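Local coordinates for protein glucose-6-phosphate dehydrogenase (Trypanosoma cruzi, PDB 5AQ1) that catalyses the NADP-dependent oxidation of glucose 6-phosphate to 6-phosphogluconolactone, the entry step of the pentose phosphate pathway and a source of NADPH for redox balance, at residues C242-F247 with P360-A365; F344-L349 with E495-F500; R64-L69 with L105-Y110. One frame throughout, in Å; residues are numbered along the deposited sequence.

In the fold
Followed from the N terminus, the chain first closes contact 3, where 64-69 and 105-110 are joined by 35 intervening residues and their ends, 67-69 and 108-110, are neighbouring parallel strands at one margin of the coenzyme-binding sheet. Contact 1 comes next in series, pairing 242-247 with 360-365 across 112 residues in the mixed sheet of the C-terminal domain. Strand 344-349 lies within that loop and packs against 495-500, on helix 495-504, in contact 2; the two closures therefore cross. They also touch, since the carbonyls of I363 and F361 probably accept backbone hydrogen bonds from L347 N and L349 N. Contact 3 lies about 43 Å from contact 1, centre to centre, on the opposite side of the chain's centre.

Contact 1: C242-F247 with P360-A365; sequences CVQITF and PFIIRA
V243 and F361 form part of the apolar side of this strand pair, lying next to each other with the same heading, V243 CB 3.5 Å from CD2 of the F361 ring. Further along the same face, I245 and I363 meet through their CD1 methyls, and A365 CB packs obliquely against the ring of F247, whose side chain is about 4 Å from the bound glucose 6-phosphate at the nearest atoms. The backbones carrying these side chains pair in regular parallel fashion: V243, I362, I245, R364 and F247 each give a backbone N-H across the gap. I245 N reaches I362 O at 2.8 Å, while the last bond, F247 N to R364 O, has an N-H...O angle of 145°. The other face begins with C242 SG beside I362 CG1 and turns polar at Q244, T246 and R364. R364 CG stands between its own backbone N and carbonyl carbon (chi1 55°), and the chain then runs extended to NE, which donates to T246 OG1 at 2.8 Å, in the guanidinium plane. Q244 OE1 lies over one face of that group, offset toward its rim and 3.5 Å from R364 NE, the Q244 amide and R364 guanidinium planes 20° apart. Within the mixed sheet, strand 373-380 flanks 242-247 and strand 344-349 flanks 361-365; helix 264-282 covers the face of F361, I363 and A365, helix 495-504 that of Q244, I362 and R364.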
loop_
_atom_site.group_PDB
_atom_site.type_symbol
_atom_site.label_atom_id
_atom_site.label_comp_id
_atom_site.label_asym_id
_atom_site.label_seq_id
_atom_site.Cartn_x
_atom_site.Cartn_y
_atom_site.Cartn_z
ATOM N N CYS B 242 -12.050 12.131 0.233
ATOM C CA CYS B 242 -13.472 12.429 0.146
ATOM C C CYS B 242 -14.024 12.132 -1.249
ATOM O O CYS B 242 -13.345 12.358 -2.254
ATOM C CB CYS B 242 -13.708 13.901 0.488
ATOM S SG CYS B 242 -15.442 14.400 0.410
ATOM N N VAL B 243 -15.257 11.629 -1.302
ATOM C CA VAL B 243 -15.948 11.360 -2.566
ATOM C C VAL B 243 -17.258 12.145 -2.611
ATOM O O VAL B 243 -18.075 12.041 -1.696
ATOM C CB VAL B 243 -16.250 9.859 -2.739
ATOM C CG1 VAL B 243 -17.069 9.609 -3.998
ATOM C CG2 VAL B 243 -14.958 9.057 -2.779
ATOM N N GLN B 244 -17.446 12.931 -3.670
ATOM C CA GLN B 244 -18.657 13.731 -3.837
ATOM C C GLN B 244 -19.396 13.323 -5.107
ATOM O O GLN B 244 -18.794 13.223 -6.176
ATOM C CB GLN B 244 -18.321 15.221 -3.891
ATOM C CG GLN B 244 -19.529 16.126 -3.687
ATOM C CD GLN B 244 -19.225 17.591 -3.923
ATOM O OE1 GLN B 244 -19.372 18.417 -3.027
ATOM N NE2 GLN B 244 -18.804 17.920 -5.134
ATOM N N ILE B 245 -20.699 13.084 -4.975
ATOM C CA ILE B 245 -21.568 12.774 -6.108
ATOM C C ILE B 245 -22.628 13.868 -6.186
ATOM O O ILE B 245 -23.370 14.090 -5.224
ATOM C CB ILE B 245 -22.231 11.389 -5.951
ATOM C CG1 ILE B 245 -21.160 10.297 -5.836
ATOM C CG2 ILE B 245 -23.135 11.095 -7.139
ATOM C CD1 ILE B 245 -21.684 8.951 -5.382
ATOM N N THR B 246 -22.697 14.541 -7.333
ATOM C CA THR B 246 -23.487 15.766 -7.473
ATOM C C THR B 246 -24.500 15.709 -8.615
ATOM O O THR B 246 -24.172 15.324 -9.733
ATOM C CB THR B 246 -22.564 16.971 -7.706
ATOM O OG1 THR B 246 -21.659 17.088 -6.602
ATOM C CG2 THR B 246 -23.363 18.260 -7.856
ATOM N N PHE B 247 -25.729 16.120 -8.309
ATOM C CA PHE B 247 -26.805 16.238 -9.287
ATOM C C PHE B 247 -27.382 17.644 -9.180
ATOM O O PHE B 247 -27.794 18.068 -8.103
ATOM C CB PHE B 247 -27.879 15.179 -9.009
ATOM C CG PHE B 247 -29.168 15.389 -9.756
ATOM C CD1 PHE B 247 -30.176 16.183 -9.217
ATOM C CD2 PHE B 247 -29.393 14.772 -10.979
ATOM C CE1 PHE B 247 -31.373 16.372 -9.892
ATOM C CE2 PHE B 247 -30.591 14.962 -11.660
ATOM C CZ PHE B 247 -31.581 15.757 -11.114
ATOM N N PRO B 360 -15.571 10.127 3.981
ATOM C CA PRO B 360 -16.927 10.650 3.845
ATOM C C PRO B 360 -17.422 10.644 2.397
ATOM O O PRO B 360 -16.689 11.031 1.481
ATOM C CB PRO B 360 -16.797 12.087 4.357
ATOM C CG PRO B 360 -15.378 12.449 4.091
ATOM C CD PRO B 360 -14.608 11.186 4.325
ATOM N N PHE B 361 -18.664 10.206 2.208
ATOM C CA PHE B 361 -19.312 10.254 0.902
ATOM C C PHE B 361 -20.386 11.324 0.912
ATOM O O PHE B 361 -21.368 11.210 1.642
ATOM C CB PHE B 361 -19.909 8.895 0.554
ATOM C CG PHE B 361 -18.887 7.904 0.106
ATOM C CD1 PHE B 361 -18.184 7.149 1.033
ATOM C CD2 PHE B 361 -18.608 7.741 -1.237
ATOM C CE1 PHE B 361 -17.232 6.235 0.622
ATOM C CE2 PHE B 361 -17.656 6.830 -1.655
ATOM C CZ PHE B 361 -16.968 6.076 -0.725
ATOM N N ILE B 362 -20.185 12.361 0.102
ATOM C CA ILE B 362 -21.130 13.464 -0.007
ATOM C C ILE B 362 -22.028 13.234 -1.213
ATOM O O ILE B 362 -21.560 13.233 -2.350
ATOM C CB ILE B 362 -20.419 14.821 -0.196
ATOM C CG1 ILE B 362 -19.260 14.994 0.790
ATOM C CG2 ILE B 362 -21.413 15.968 -0.055
ATOM C CD1 ILE B 362 -19.660 14.890 2.243
ATOM N N ILE B 363 -23.315 13.026 -0.964
ATOM C CA ILE B 363 -24.298 12.912 -2.036
ATOM C C ILE B 363 -25.111 14.193 -2.041
ATOM O O ILE B 363 -25.708 14.544 -1.022
ATOM C CB ILE B 363 -25.282 11.740 -1.817
ATOM C CG1 ILE B 363 -24.551 10.454 -1.406
ATOM C CG2 ILE B 363 -26.127 11.523 -3.070
ATOM C CD1 ILE B 363 -23.835 9.749 -2.534
ATOM N N ARG B 364 -25.133 14.901 -3.165
ATOM C CA ARG B 364 -25.988 16.079 -3.267
ATOM C C ARG B 364 -26.802 16.104 -4.556
ATOM O O ARG B 364 -26.345 15.676 -5.617
ATOM C CB ARG B 364 -25.185 17.370 -3.085
ATOM C CG ARG B 364 -24.010 17.529 -4.024
ATOM C CD ARG B 364 -23.257 18.805 -3.706
ATOM N NE ARG B 364 -22.354 19.156 -4.794
ATOM C CZ ARG B 364 -21.941 20.390 -5.076
ATOM N NH1 ARG B 364 -22.341 21.433 -4.352
ATOM N NH2 ARG B 364 -21.124 20.580 -6.105
ATOM N N ALA B 365 -28.028 16.600 -4.433
ATOM C CA ALA B 365 -28.981 16.610 -5.528
ATOM C C ALA B 365 -29.965 17.745 -5.312
ATOM O O ALA B 365 -30.526 17.888 -4.225
ATOM C CB ALA B 365 -29.714 15.279 -5.598
#

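Contact 2: F344-L349 with E495-F500; sequences FAVLRL and EEAQEF
This is a helix-on-sheet contact, in which helix 495-504 packs on the mixed sheet of the C-terminal domain, with A497 and F500 set against F344, V346 and R348 of strand 344-349. The helix runs along the strand, the two short axes 15° apart and 9.4 Å at closest approach, and F344, V346 and R348 all project toward it. A497 makes the closest backbone approach, with which its small side chain is consistent: A497 CB is 3.6 Å from F344 CE1, meeting that ring obliquely, and 3.9 Å from V346 CG2. Nearly one turn later F500 reaches in. Its CG lies anti to the backbone N (chi1 177°), which carries the ring toward the strand, and V346 CG1 meets the ring edge at F500 CD2, 3.7 Å away, the valine and the ring passing alongside one another with opposite headings. R348 CB packs on F500 CZ. Beyond it the arginine bends at its third torsion, bringing R348 NH1 to 3.5 Å from F500 CE1 with the guanidinium and ring planes 24° apart. The polar end has its own partners: NH1 is hydrogen-bonded to S504 OG on the same helix, and NH2 forms a salt bridge with E312. No hydrogen bond joins the two segments directly, which implies that their mutual fit rests on apolar and van der Waals contact, with the arginine combining aliphatic packing and polar tethering to the helix.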
loop_
_atom_site.group_PDB
_atom_site.type_symbol
_atom_site.label_atom_id
_atom_site.label_comp_id
_atom_site.label_asym_id
_atom_site.label_seq_id
_atom_site.Cartn_x
_atom_site.Cartn_y
_atom_site.Cartn_z
ATOM N N PHE B 344 -34.054 19.960 -2.606
ATOM C CA PHE B 344 -32.595 19.956 -2.487
ATOM C C PHE B 344 -32.171 19.147 -1.257
ATOM O O PHE B 344 -32.829 19.201 -0.215
ATOM C CB PHE B 344 -32.089 21.395 -2.368
ATOM C CG PHE B 344 -30.605 21.511 -2.146
ATOM C CD1 PHE B 344 -30.071 21.426 -0.864
ATOM C CD2 PHE B 344 -29.742 21.727 -3.211
ATOM C CE1 PHE B 344 -28.706 21.539 -0.656
ATOM C CE2 PHE B 344 -28.373 21.841 -3.006
ATOM C CZ PHE B 344 -27.853 21.746 -1.728
ATOM N N ALA B 345 -31.071 18.407 -1.372
ATOM C CA ALA B 345 -30.548 17.644 -0.240
ATOM C C ALA B 345 -29.059 17.341 -0.382
ATOM O O ALA B 345 -28.621 16.890 -1.437
ATOM C CB ALA B 345 -31.324 16.350 -0.080
ATOM N N VAL B 346 -28.293 17.605 0.677
ATOM C CA VAL B 346 -26.920 17.117 0.795
ATOM C C VAL B 346 -26.885 16.095 1.915
ATOM O O VAL B 346 -27.343 16.371 3.016
ATOM C CB VAL B 346 -25.910 18.220 1.170
ATOM C CG1 VAL B 346 -24.490 17.672 1.109
ATOM C CG2 VAL B 346 -26.043 19.419 0.254
ATOM N N LEU B 347 -26.336 14.919 1.628
ATOM C CA LEU B 347 -26.193 13.848 2.609
ATOM C C LEU B 347 -24.718 13.526 2.801
ATOM O O LEU B 347 -23.947 13.587 1.844
ATOM C CB LEU B 347 -26.921 12.593 2.119
ATOM C CG LEU B 347 -28.397 12.419 2.475
ATOM C CD1 LEU B 347 -29.206 13.680 2.243
ATOM C CD2 LEU B 347 -28.979 11.264 1.678
ATOM N N ARG B 348 -24.328 13.198 4.034
ATOM C CA ARG B 348 -23.032 12.578 4.290
ATOM C C ARG B 348 -23.258 11.126 4.690
ATOM O O ARG B 348 -23.894 10.847 5.709
ATOM C CB ARG B 348 -22.250 13.306 5.388
ATOM C CG ARG B 348 -20.923 12.630 5.728
ATOM C CD ARG B 348 -20.011 13.490 6.594
ATOM N NE ARG B 348 -20.459 13.564 7.987
ATOM C CZ ARG B 348 -20.770 14.681 8.652
ATOM N NH1 ARG B 348 -20.686 15.883 8.083
ATOM N NH2 ARG B 348 -21.165 14.594 9.917
ATOM N N LEU B 349 -22.736 10.208 3.883
ATOM C CA LEU B 349 -22.838 8.780 4.161
ATOM C C LEU B 349 -21.475 8.200 4.509
ATOM O O LEU B 349 -20.437 8.733 4.109
ATOM C CB LEU B 349 -23.415 8.041 2.953
ATOM C CG LEU B 349 -24.747 8.569 2.410
ATOM C CD1 LEU B 349 -25.173 7.763 1.195
ATOM C CD2 LEU B 349 -25.835 8.547 3.472
ATOM N N GLU B 495 -27.069 28.332 1.915
ATOM C CA GLU B 495 -25.669 28.591 2.277
ATOM C C GLU B 495 -25.084 27.522 3.197
ATOM O O GLU B 495 -23.920 27.141 3.054
ATOM C CB GLU B 495 -25.517 29.972 2.928
ATOM C CG GLU B 495 -25.577 31.124 1.932
ATOM C CD GLU B 495 -25.251 32.470 2.555
ATOM O OE1 GLU B 495 -24.284 32.552 3.348
ATOM O OE2 GLU B 495 -25.963 33.451 2.253
ATOM N N GLU B 496 -25.899 27.023 4.121
ATOM C CA GLU B 496 -25.421 26.046 5.105
ATOM C C GLU B 496 -25.192 24.652 4.505
ATOM O O GLU B 496 -24.605 23.791 5.157
ATOM C CB GLU B 496 -26.309 25.993 6.370
ATOM C CG GLU B 496 -27.816 26.092 6.175
ATOM C CD GLU B 496 -28.336 27.525 6.099
ATOM O OE1 GLU B 496 -28.579 28.150 7.158
ATOM O OE2 GLU B 496 -28.504 28.026 4.969
ATOM N N ALA B 497 -25.637 24.439 3.269
ATOM C CA ALA B 497 -25.250 23.253 2.511
ATOM C C ALA B 497 -23.755 23.273 2.205
ATOM O O ALA B 497 -23.083 22.253 2.328
ATOM C CB ALA B 497 -26.049 23.155 1.224
ATOM N N GLN B 498 -23.232 24.433 1.815
ATOM C CA GLN B 498 -21.796 24.569 1.537
ATOM C C GLN B 498 -20.946 24.405 2.789
ATOM O O GLN B 498 -19.875 23.804 2.738
ATOM C CB GLN B 498 -21.485 25.920 0.879
ATOM C CG GLN B 498 -21.989 26.049 -0.553
ATOM C CD GLN B 498 -21.435 24.974 -1.480
ATOM O OE1 GLN B 498 -20.330 24.462 -1.273
ATOM N NE2 GLN B 498 -22.207 24.624 -2.506
ATOM N N GLU B 499 -21.421 24.944 3.907
ATOM C CA GLU B 499 -20.719 24.796 5.176
ATOM C C GLU B 499 -20.735 23.336 5.629
ATOM O O GLU B 499 -19.733 22.828 6.127
ATOM C CB GLU B 499 -21.335 25.708 6.244
ATOM C CG GLU B 499 -20.646 25.670 7.606
ATOM C CD GLU B 499 -19.143 25.905 7.540
ATOM O OE1 GLU B 499 -18.672 26.633 6.635
ATOM O OE2 GLU B 499 -18.427 25.362 8.406
ATOM N N PHE B 500 -21.869 22.665 5.439
ATOM C CA PHE B 500 -21.975 21.237 5.742
ATOM C C PHE B 500 -20.993 20.413 4.908
ATOM O O PHE B 500 -20.364 19.490 5.423
ATOM C CB PHE B 500 -23.404 20.738 5.515
ATOM C CG PHE B 500 -23.572 19.261 5.735
ATOM C CD1 PHE B 500 -23.568 18.734 7.017
ATOM C CD2 PHE B 500 -23.728 18.396 4.658
ATOM C CE1 PHE B 500 -23.718 17.370 7.224
ATOM C CE2 PHE B 500 -23.882 17.034 4.857
ATOM C CZ PHE B 500 -23.877 16.520 6.143
#

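Contact 3: R64-L69 with L105-Y110; sequences RDVNIL and LRRISY
R107 reaches back to V66 where two parallel strands, 67-72 and 108-112, enter the Rossmann-type sheet of the coenzyme-binding domain; strand 108-112 is the outermost there within this chain. The arginine is folded rather than extended. CG sits beside the backbone N (chi1 -50°), and further bends at chi2 and chi3 bring the guanidinium against the backbone of 64-66. It grips V66 O side-on with two nitrogens: R107 NE at 2.8 Å, in the carbonyl plane, and R107 NH2 at 3.1 Å, above that plane and more bent. D65 CA lies over one guanidinium face, and R64 O is 3.5 Å from R107 CD. The backbone of R107 continues the grip, because its carbonyl receives I68 N, and S109 N is hydrogen-bonded to I68 O. I68 and I108 share a face, where I108 CG1 packs 4.1 Å from I68 CB; F50 of helix 43-58 covers the two. L69 and S109 occupy the other face, against helix 118-134, with L69 CD1 near S109 CB. Y110 follows, approaching the bound NADPH, while its OH is hydrogen-bonded to S74 O. On the polar side, near N67 and S109, a single water ties the strands together. S109 OG, held beside its own backbone N (chi1 -59°), meets this water, which donates to R107 O, accepts from N67 ND2 at 3.3 Å, and lies 2.6 Å from S109 OG in a third hydrogen bond.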
loop_
_atom_site.group_PDB
_atom_site.type_symbol
_atom_site.label_atom_id
_atom_site.label_comp_id
_atom_site.label_asym_id
_atom_site.label_seq_id
_atom_site.Cartn_x
_atom_site.Cartn_y
_atom_site.Cartn_z
ATOM N N ARG B 64 -34.701 -6.040 -38.928
ATOM C CA ARG B 64 -35.477 -5.263 -39.897
ATOM C C ARG B 64 -36.972 -5.600 -39.847
ATOM O O ARG B 64 -37.811 -4.719 -40.045
ATOM C CB ARG B 64 -34.904 -5.432 -41.305
ATOM C CG ARG B 64 -33.635 -4.600 -41.536
ATOM C CD ARG B 64 -32.486 -5.424 -42.079
ATOM N NE ARG B 64 -31.414 -4.585 -42.603
ATOM C CZ ARG B 64 -30.291 -5.056 -43.143
ATOM N NH1 ARG B 64 -30.076 -6.366 -43.228
ATOM N NH2 ARG B 64 -29.374 -4.211 -43.598
ATOM N N ASP B 65 -37.296 -6.854 -39.531
ATOM C CA ASP B 65 -38.692 -7.303 -39.425
ATOM C C ASP B 65 -39.226 -7.354 -37.979
ATOM O O ASP B 65 -40.132 -8.133 -37.675
ATOM C CB ASP B 65 -38.878 -8.662 -40.126
ATOM C CG ASP B 65 -38.017 -9.772 -39.528
ATOM O OD1 ASP B 65 -37.187 -9.505 -38.629
ATOM O OD2 ASP B 65 -38.171 -10.925 -39.976
ATOM N N VAL B 66 -38.684 -6.512 -37.102
ATOM C CA VAL B 66 -39.204 -6.372 -35.743
ATOM C C VAL B 66 -40.620 -5.802 -35.761
ATOM O O VAL B 66 -40.991 -5.067 -36.675
ATOM C CB VAL B 66 -38.303 -5.454 -34.878
ATOM C CG1 VAL B 66 -38.392 -3.997 -35.324
ATOM C CG2 VAL B 66 -38.661 -5.572 -33.400
ATOM N N ASN B 67 -41.404 -6.147 -34.745
ATOM C CA ASN B 67 -42.732 -5.577 -34.566
ATOM C C ASN B 67 -42.812 -4.791 -33.270
ATOM O O ASN B 67 -42.547 -5.326 -32.197
ATOM C CB ASN B 67 -43.781 -6.680 -34.570
ATOM C CG ASN B 67 -44.133 -7.133 -35.970
ATOM O OD1 ASN B 67 -43.836 -8.257 -36.363
ATOM N ND2 ASN B 67 -44.765 -6.249 -36.738
ATOM N N ILE B 68 -43.171 -3.517 -33.383
ATOM C CA ILE B 68 -43.331 -2.648 -32.230
ATOM C C ILE B 68 -44.814 -2.340 -32.102
ATOM O O ILE B 68 -45.417 -1.767 -33.011
ATOM C CB ILE B 68 -42.511 -1.353 -32.389
ATOM C CG1 ILE B 68 -41.025 -1.692 -32.540
ATOM C CG2 ILE B 68 -42.721 -0.431 -31.194
ATOM C CD1 ILE B 68 -40.190 -0.572 -33.118
ATOM N N LEU B 69 -45.396 -2.731 -30.971
ATOM C CA LEU B 69 -46.833 -2.604 -30.748
ATOM C C LEU B 69 -47.122 -1.683 -29.568
ATOM O O LEU B 69 -46.779 -1.992 -28.429
ATOM C CB LEU B 69 -47.439 -3.992 -30.514
ATOM C CG LEU B 69 -48.894 -4.132 -30.046
ATOM C CD1 LEU B 69 -49.861 -3.505 -31.035
ATOM C CD2 LEU B 69 -49.240 -5.597 -29.813
ATOM N N LEU B 105 -41.201 3.544 -38.984
ATOM C CA LEU B 105 -42.614 3.733 -38.636
ATOM C C LEU B 105 -43.496 2.612 -39.183
ATOM O O LEU B 105 -44.530 2.296 -38.601
ATOM C CB LEU B 105 -43.129 5.094 -39.123
ATOM C CG LEU B 105 -42.483 6.342 -38.511
ATOM C CD1 LEU B 105 -43.111 7.597 -39.100
ATOM C CD2 LEU B 105 -42.593 6.352 -36.991
ATOM N N ARG B 106 -43.079 2.003 -40.290
ATOM C CA ARG B 106 -43.769 0.825 -40.828
ATOM C C ARG B 106 -43.801 -0.350 -39.842
ATOM O O ARG B 106 -44.698 -1.187 -39.908
ATOM C CB ARG B 106 -43.133 0.374 -42.151
ATOM C CG ARG B 106 -43.874 0.832 -43.393
ATOM C CD ARG B 106 -43.093 0.465 -44.670
ATOM N NE ARG B 106 -42.241 1.560 -45.155
ATOM C CZ ARG B 106 -42.658 2.597 -45.886
ATOM N NH1 ARG B 106 -43.938 2.720 -46.240
ATOM N NH2 ARG B 106 -41.782 3.527 -46.270
ATOM N N ARG B 107 -42.830 -0.400 -38.934
ATOM C CA ARG B 107 -42.753 -1.463 -37.931
ATOM C C ARG B 107 -43.634 -1.210 -36.702
ATOM O O ARG B 107 -43.766 -2.093 -35.860
ATOM C CB ARG B 107 -41.301 -1.661 -37.468
ATOM C CG ARG B 107 -40.259 -1.804 -38.576
ATOM C CD ARG B 107 -40.695 -2.728 -39.706
ATOM N NE ARG B 107 -41.182 -4.014 -39.215
ATOM C CZ ARG B 107 -41.735 -4.956 -39.975
ATOM N NH1 ARG B 107 -41.875 -4.782 -41.286
ATOM N NH2 ARG B 107 -42.152 -6.086 -39.415
ATOM N N ILE B 108 -44.229 -0.023 -36.594
ATOM C CA ILE B 108 -45.016 0.335 -35.416
ATOM C C ILE B 108 -46.510 0.154 -35.660
ATOM O O ILE B 108 -47.039 0.652 -36.645
ATOM C CB ILE B 108 -44.758 1.794 -34.980
ATOM C CG1 ILE B 108 -43.275 1.986 -34.648
ATOM C CG2 ILE B 108 -45.617 2.150 -33.768
ATOM C CD1 ILE B 108 -42.892 3.401 -34.260
ATOM N N SER B 109 -47.174 -0.553 -34.747
ATOM C CA SER B 109 -48.635 -0.640 -34.718
ATOM C C SER B 109 -49.157 -0.067 -33.406
ATOM O O SER B 109 -48.404 0.064 -32.435
ATOM C CB SER B 109 -49.093 -2.090 -34.837
ATOM O OG SER B 109 -48.625 -2.675 -36.034
ATOM N N TYR B 110 -50.440 0.286 -33.387
ATOM C CA TYR B 110 -51.104 0.726 -32.160
ATOM C C TYR B 110 -52.366 -0.092 -31.926
ATOM O O TYR B 110 -52.959 -0.630 -32.861
ATOM C CB TYR B 110 -51.442 2.224 -32.195
ATOM C CG TYR B 110 -52.038 2.726 -30.893
ATOM C CD1 TYR B 110 -51.227 3.054 -29.815
ATOM C CD2 TYR B 110 -53.416 2.830 -30.729
ATOM C CE1 TYR B 110 -51.772 3.490 -28.618
ATOM C CE2 TYR B 110 -53.969 3.260 -29.536
ATOM C CZ TYR B 110 -53.144 3.590 -28.484
ATOM O OH TYR B 110 -53.697 4.021 -27.301
HETATM O O HOH W 1 -46.202 -3.561 -35.513
#